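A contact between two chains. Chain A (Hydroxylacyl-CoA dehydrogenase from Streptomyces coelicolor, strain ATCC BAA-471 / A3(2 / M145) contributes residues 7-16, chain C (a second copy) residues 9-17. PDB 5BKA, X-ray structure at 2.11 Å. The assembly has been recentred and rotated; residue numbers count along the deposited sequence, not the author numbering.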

# COMPACT_ATOMS: atom_id res chain seq x y z
N PRO A 7 16.03 13.45 0.71
CA PRO A 7 15.15 14.02 1.74
C PRO A 7 13.82 13.27 1.82
O PRO A 7 13.26 12.84 0.81
CB PRO A 7 14.95 15.47 1.27
CG PRO A 7 15.29 15.46 -0.18
CD PRO A 7 16.38 14.44 -0.32
N THR A 8 13.32 13.13 3.05
CA THR A 8 12.07 12.41 3.26
C THR A 8 10.88 13.17 2.68
O THR A 8 9.91 12.55 2.23
CB THR A 8 11.85 12.15 4.75
N GLY A 9 10.93 14.51 2.70
CA GLY A 9 9.86 15.29 2.10
C GLY A 9 9.68 14.99 0.63
O GLY A 9 8.56 14.98 0.12
N LEU A 10 10.79 14.75 -0.08
CA LEU A 10 10.70 14.39 -1.49
C LEU A 10 10.00 13.06 -1.68
O LEU A 10 9.22 12.89 -2.64
CB LEU A 10 12.11 14.36 -2.10
CG LEU A 10 12.26 13.74 -3.49
CD1 LEU A 10 11.56 14.60 -4.54
CD2 LEU A 10 13.73 13.55 -3.83
N TYR A 11 10.24 12.10 -0.79
CA TYR A 11 9.62 10.78 -0.92
C TYR A 11 8.11 10.88 -0.79
O TYR A 11 7.37 10.30 -1.60
CB TYR A 11 10.19 9.82 0.12
CG TYR A 11 9.76 8.38 -0.06
CD1 TYR A 11 10.45 7.53 -0.91
CD2 TYR A 11 8.66 7.88 0.62
CE1 TYR A 11 10.06 6.22 -1.09
CE2 TYR A 11 8.25 6.57 0.45
CZ TYR A 11 8.96 5.74 -0.40
OH TYR A 11 8.56 4.43 -0.57
N ALA A 12 7.63 11.60 0.22
CA ALA A 12 6.19 11.80 0.37
C ALA A 12 5.62 12.57 -0.82
O ALA A 12 4.49 12.31 -1.25
CB ALA A 12 5.89 12.53 1.68
N GLU A 13 6.40 13.52 -1.35
CA GLU A 13 5.94 14.28 -2.51
C GLU A 13 5.76 13.37 -3.73
O GLU A 13 4.83 13.57 -4.53
CB GLU A 13 6.93 15.40 -2.83
N VAL A 14 6.63 12.38 -3.88
CA VAL A 14 6.50 11.45 -5.00
C VAL A 14 5.26 10.59 -4.84
O VAL A 14 4.52 10.36 -5.81
CB VAL A 14 7.78 10.59 -5.12
CG1 VAL A 14 7.60 9.52 -6.19
CG2 VAL A 14 8.98 11.47 -5.43
N LEU A 15 5.00 10.10 -3.63
CA LEU A 15 3.79 9.32 -3.38
C LEU A 15 2.54 10.14 -3.66
O LEU A 15 1.60 9.64 -4.29
CB LEU A 15 3.79 8.82 -1.93
CG LEU A 15 4.86 7.80 -1.54
CD1 LEU A 15 4.59 7.25 -0.15
CD2 LEU A 15 4.94 6.68 -2.56
N SER A 16 2.50 11.39 -3.20
CA SER A 16 1.37 12.26 -3.51
C SER A 16 1.26 12.49 -5.01
O SER A 16 0.15 12.46 -5.57
CB SER A 16 1.51 13.59 -2.77
OG SER A 16 0.61 14.56 -3.28
N GLY C 9 8.88 12.76 9.20
CA GLY C 9 10.05 12.41 8.41
C GLY C 9 10.47 10.96 8.57
O GLY C 9 10.90 10.32 7.61
N LEU C 10 10.34 10.44 9.79
CA LEU C 10 10.67 9.05 10.05
C LEU C 10 9.73 8.11 9.30
O LEU C 10 10.16 7.06 8.80
CB LEU C 10 10.63 8.76 11.55
CG LEU C 10 10.76 7.30 11.96
CD1 LEU C 10 12.19 6.81 11.78
CD2 LEU C 10 10.30 7.09 13.39
N TYR C 11 8.45 8.46 9.21
CA TYR C 11 7.48 7.58 8.56
C TYR C 11 7.81 7.38 7.08
O TYR C 11 7.80 6.26 6.58
CB TYR C 11 6.07 8.15 8.72
CG TYR C 11 4.98 7.19 8.29
CD1 TYR C 11 4.48 6.24 9.18
CD2 TYR C 11 4.46 7.22 7.01
CE1 TYR C 11 3.49 5.35 8.79
CE2 TYR C 11 3.47 6.33 6.61
CZ TYR C 11 2.99 5.41 7.51
OH TYR C 11 2.01 4.52 7.12
N ALA C 12 8.11 8.48 6.37
CA ALA C 12 8.50 8.36 4.97
C ALA C 12 9.80 7.57 4.82
O ALA C 12 9.97 6.82 3.85
CB ALA C 12 8.64 9.74 4.35
N GLU C 13 10.73 7.73 5.76
CA GLU C 13 11.99 6.99 5.70
C GLU C 13 11.76 5.49 5.86
O GLU C 13 12.43 4.68 5.21
CB GLU C 13 12.96 7.50 6.75
CG GLU C 13 14.42 7.17 6.45
CD GLU C 13 15.32 7.32 7.66
OE1 GLU C 13 14.86 7.87 8.68
OE2 GLU C 13 16.49 6.90 7.59
N VAL C 14 10.82 5.10 6.73
CA VAL C 14 10.53 3.68 6.93
C VAL C 14 9.88 3.10 5.68
O VAL C 14 10.21 1.98 5.26
CB VAL C 14 9.64 3.49 8.17
CG1 VAL C 14 9.14 2.05 8.26
CG2 VAL C 14 10.41 3.86 9.43
N LEU C 15 8.95 3.83 5.06
CA LEU C 15 8.38 3.39 3.80
C LEU C 15 9.46 3.24 2.74
O LEU C 15 9.46 2.28 1.97
CB LEU C 15 7.31 4.38 3.33
CG LEU C 15 6.00 4.45 4.13
CD1 LEU C 15 4.99 5.34 3.42
CD2 LEU C 15 5.43 3.06 4.34
N SER C 16 10.38 4.21 2.67
CA SER C 16 11.51 4.10 1.76
C SER C 16 12.38 2.90 2.11
O SER C 16 12.79 2.14 1.22
CB SER C 16 12.34 5.39 1.81
OG SER C 16 13.30 5.42 0.78
N PHE C 17 12.67 2.71 3.40
CA PHE C 17 13.42 1.54 3.85
C PHE C 17 12.77 0.25 3.37
O PHE C 17 13.44 -0.65 2.84
CB PHE C 17 13.53 1.55 5.37
CG PHE C 17 14.19 0.33 5.95
CD1 PHE C 17 15.57 0.18 5.91
CD2 PHE C 17 13.43 -0.66 6.55
CE1 PHE C 17 16.17 -0.94 6.45
CE2 PHE C 17 14.03 -1.79 7.09
CZ PHE C 17 15.40 -1.92 7.04

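This is a small, apolar helix-to-helix contact in which one tyrosine, A:Tyr11, packs against C:Ala12, C:Leu15 and C:Ser16 of the partner helix, with no hydrogen bond across the two stretches among the atoms modelled. The axes of helix 8-16 in chain A and helix 10-17 in chain C approach to 8.6 Å at a crossing angle of 70°, and the contact buries 304 Å² over both sides. The chain A residues that fill the contact, A:Thr8, A:Tyr11 and A:Leu15, lie three and four positions apart, the spacing that keeps side chains on one side of a helix.

A:Tyr11 gives the largest share, 84 Å². Its CA-to-CB bond points toward chain C, and chi1 in the t well carries the ring along the partner helix from C:Ala12 to C:Ser16. CD2 of A:Tyr11 lies 3.6 Å from the backbone O of C:Ala12, and CE2 of A:Tyr11 packs 3.7 Å from CB of C:Leu15. The CB of C:Ser16 sits over one face of the ring, 4.0 Å from the centroid of A:Tyr11 and 19° off the ring normal, a CH-pi contact in which serine serves through its carbon. The hydroxyl of A:Tyr11 is hydrogen-bonded elsewhere in the structure, so the ring can pack here without leaving its polar end unsatisfied.

Near the start of the two helices the backbones come close, with CA of A:Thr8 5.5 Å from CA of C:Gly9. C:Ala12 points its CB toward chain A, where it reaches 3.7 Å from the backbone O of A:Thr8 and 4.0 Å from that residue's CB. That carbonyl already accepts a hydrogen bond from A:Ala12 N at 3.2 Å, so the methyl rests against a backbone oxygen engaged within its own helix. Next to it, CB of A:Thr8 stands 3.5 Å from the backbone O of C:Gly9, an oxygen that likewise takes a hydrogen bond from C:Glu13 N at 3.2 Å. The A:Thr8 side chain is modelled only to CB, so what its hydroxyl does remains open.

Equivalent residues play unequal parts. A:Tyr11 dominates while C:Tyr11 makes no contact with the chain A stretch, although both share nearly the same rotamer; C:Ala12 is central while A:Ala12 is marginal. A:Leu15 and C:Leu15 do meet each other, CD1 of A:Leu15 to CD1 of C:Leu15 at 4.1 Å, though C:Leu15, which also packs against A:Tyr11, is covered more. The rule to read is an aromatic ring packed against an alanine, a leucine and a serine, with the serine CB over one face and backbone polar groups largely paired within each helix.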